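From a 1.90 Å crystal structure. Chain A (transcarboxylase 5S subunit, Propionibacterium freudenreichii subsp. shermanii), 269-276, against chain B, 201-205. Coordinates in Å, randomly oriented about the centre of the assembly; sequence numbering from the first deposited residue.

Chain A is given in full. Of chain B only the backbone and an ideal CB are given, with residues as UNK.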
# COMPACT_ATOMS: atom_id res chain seq x y z
N ALA A 269 11.70 0.01 -7.06
CA ALA A 269 12.87 -0.49 -7.79
C ALA A 269 12.59 -1.87 -8.38
O ALA A 269 12.92 -2.14 -9.54
CB ALA A 269 14.10 -0.57 -6.86
N GLU A 270 11.97 -2.76 -7.60
CA GLU A 270 11.71 -4.13 -8.07
C GLU A 270 10.68 -4.20 -9.20
O GLU A 270 10.80 -5.05 -10.09
CB GLU A 270 11.24 -5.01 -6.91
CG GLU A 270 12.26 -5.20 -5.82
CD GLU A 270 13.15 -6.42 -6.03
OE1 GLU A 270 13.19 -6.98 -7.15
OE2 GLU A 270 13.83 -6.81 -5.06
N MSE A 271 9.69 -3.33 -9.19
CA MSE A 271 8.61 -3.40 -10.19
C MSE A 271 9.11 -3.12 -11.61
O MSE A 271 8.42 -3.43 -12.57
CB MSE A 271 7.51 -2.40 -9.87
CG MSE A 271 7.89 -0.95 -10.12
SE MSE A 271 6.45 0.35 -9.71
CE MSE A 271 7.10 1.91 -10.68
N LEU A 272 10.30 -2.54 -11.77
CA LEU A 272 10.78 -2.18 -13.11
C LEU A 272 11.48 -3.33 -13.84
O LEU A 272 11.78 -3.21 -15.03
CB LEU A 272 11.75 -1.00 -13.03
CG LEU A 272 11.18 0.30 -12.46
CD1 LEU A 272 12.28 1.37 -12.40
CD2 LEU A 272 10.02 0.76 -13.34
N GLU A 273 11.72 -4.46 -13.18
CA GLU A 273 12.47 -5.56 -13.80
C GLU A 273 11.83 -6.04 -15.10
O GLU A 273 10.65 -6.40 -15.14
CB GLU A 273 12.63 -6.74 -12.83
CG GLU A 273 13.40 -7.92 -13.42
CD GLU A 273 13.73 -8.99 -12.39
OE1 GLU A 273 12.95 -9.16 -11.42
OE2 GLU A 273 14.76 -9.68 -12.56
N GLY A 274 12.63 -6.02 -16.17
CA GLY A 274 12.19 -6.44 -17.49
C GLY A 274 11.43 -5.44 -18.34
O GLY A 274 11.07 -5.76 -19.47
N THR A 275 11.19 -4.23 -17.84
CA THR A 275 10.44 -3.21 -18.59
C THR A 275 11.38 -2.36 -19.45
O THR A 275 10.92 -1.59 -20.29
CB THR A 275 9.76 -2.19 -17.64
OG1 THR A 275 10.77 -1.49 -16.90
CG2 THR A 275 8.81 -2.89 -16.66
N GLY A 276 12.69 -2.48 -19.23
CA GLY A 276 13.64 -1.64 -19.97
C GLY A 276 14.09 -0.50 -19.06
O GLY A 276 15.10 0.15 -19.31
N UNK B 201 4.20 -11.65 -8.73
CA UNK B 201 3.96 -11.24 -10.12
C UNK B 201 4.30 -9.77 -10.35
O UNK B 201 3.60 -8.87 -9.87
CB UNK B 201 2.50 -11.50 -10.50
N UNK B 202 5.37 -9.53 -11.10
CA UNK B 202 5.79 -8.16 -11.41
C UNK B 202 5.03 -7.69 -12.66
O UNK B 202 4.43 -8.50 -13.37
CB UNK B 202 7.30 -8.08 -11.62
N UNK B 203 5.04 -6.38 -12.93
CA UNK B 203 4.35 -5.79 -14.08
C UNK B 203 4.62 -6.37 -15.47
O UNK B 203 3.68 -6.68 -16.20
CB UNK B 203 4.70 -4.30 -14.13
N UNK B 204 5.89 -6.54 -15.85
CA UNK B 204 6.16 -7.02 -17.21
C UNK B 204 5.69 -8.47 -17.36
O UNK B 204 5.11 -8.84 -18.38
CB UNK B 204 7.65 -6.91 -17.54
N UNK B 205 5.99 -9.33 -16.37
CA UNK B 205 5.54 -10.73 -16.47
C UNK B 205 4.02 -10.81 -16.53
O UNK B 205 3.45 -11.62 -17.26
CB UNK B 205 6.06 -11.55 -15.29

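Position 201 of chain B gives little to reason from. Its ideal CB has no atom of the chain A stretch within 5.5 Å, and phi/psi of -75/111 suits almost any residue, so the choice stays open. The deposited residue is B:Leu201, which makes no contact with this stretch.

At position 202 the CA-to-CB bond points toward chain A, and the ideal CB lies 4.9 Å from A:Glu270 O, 4.9 Å from A:Met271 O and 5.1 Å from A:Glu273 O. Three carbonyl acceptors line one side of the path, and farther along it stand the carboxylates of A:Glu270 and A:Glu273. This favours a long side chain ending in a donor, preferably cationic: lysine or arginine. A short polar residue would also be reasonable from the backbone alone, since the position immediately precedes a helix, but it would stop far from the carboxylates. The residue is B:Lys202. With chi1 at m and chi2 to chi4 all t, the chain is extended, and B:Lys202 NZ forms salt bridges with A:Glu273 OE1 at 2.6 Å and A:Glu270 OE1 at 2.9 Å. A third hydrogen bond runs from B:Lys202 NZ to A:Glu270 O, also 2.9 Å, so the ammonium group is held by two carboxylates and a carbonyl.

Position 203 opens the helix with phi/psi of -53/-49. Its CB points toward chain A, 4.1 Å from A:Met271 O and 5.0 Å from A:Thr275 CG2. The phi value and first-turn placement admit proline; a small or medium apolar residue such as alanine or valine would also fit. Proline is found: B:Pro203 CG packs 4.1 Å from A:Met271 CB, while B:Pro203 CD lies 3.4 Å from A:Met271 O.

Position 204 is helical and also directed toward chain A, facing the turn from A:Leu272 to A:Thr275. Its ideal CB is 3.9 Å from A:Glu273 O, 4.1 Å from A:Gly274 O and 4.3 Å from A:Thr275 CG2. A side chain that can run along the turn is suitable, such as glutamine, glutamate or methionine. B:Gln204 (chi1 t, chi2 p) places CG 3.5 Å from A:Gly274 O and OE1 3.6 Å from A:Thr275 CA, as contacts; NE2 is hydrogen-bonded elsewhere in the structure. Its backbone N donates to a water at 2.9 Å, and that water donates to A:Met271 O (2.8 Å) and A:Glu273 O (2.7 Å), bridging the chains independently of the side chain.

Position 205 points sideways, with no atom of the chain A stretch within 5.5 Å of the ideal CB; many residues would serve, proline included at phi -62. It is B:Pro205, which makes no contact with this stretch, its nearest side-chain approach being B:Pro205 CD to A:Glu273 O at 4.6 Å.

Chain B (201-205) LKPQP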
# COMPACT_ATOMS: atom_id res chain seq x y z
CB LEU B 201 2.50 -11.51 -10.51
CG LEU B 201 2.17 -11.25 -11.99
CD1 LEU B 201 2.87 -12.27 -12.89
CD2 LEU B 201 0.65 -11.36 -12.18
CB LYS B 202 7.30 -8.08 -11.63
CG LYS B 202 8.11 -8.30 -10.33
CD LYS B 202 9.60 -8.14 -10.59
CE LYS B 202 10.40 -8.22 -9.29
NZ LYS B 202 11.80 -7.74 -9.52
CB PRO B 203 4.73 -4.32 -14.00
CG PRO B 203 4.87 -4.10 -12.53
CD PRO B 203 5.64 -5.33 -12.09
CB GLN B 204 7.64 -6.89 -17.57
CG GLN B 204 7.87 -7.09 -19.06
CD GLN B 204 7.16 -6.03 -19.88
OE1 GLN B 204 7.40 -4.83 -19.68
NE2 GLN B 204 6.29 -6.44 -20.80
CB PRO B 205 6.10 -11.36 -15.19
CG PRO B 205 7.37 -10.59 -14.97
CD PRO B 205 7.00 -9.16 -15.31
O HOH W 1 8.22 -5.67 -14.29
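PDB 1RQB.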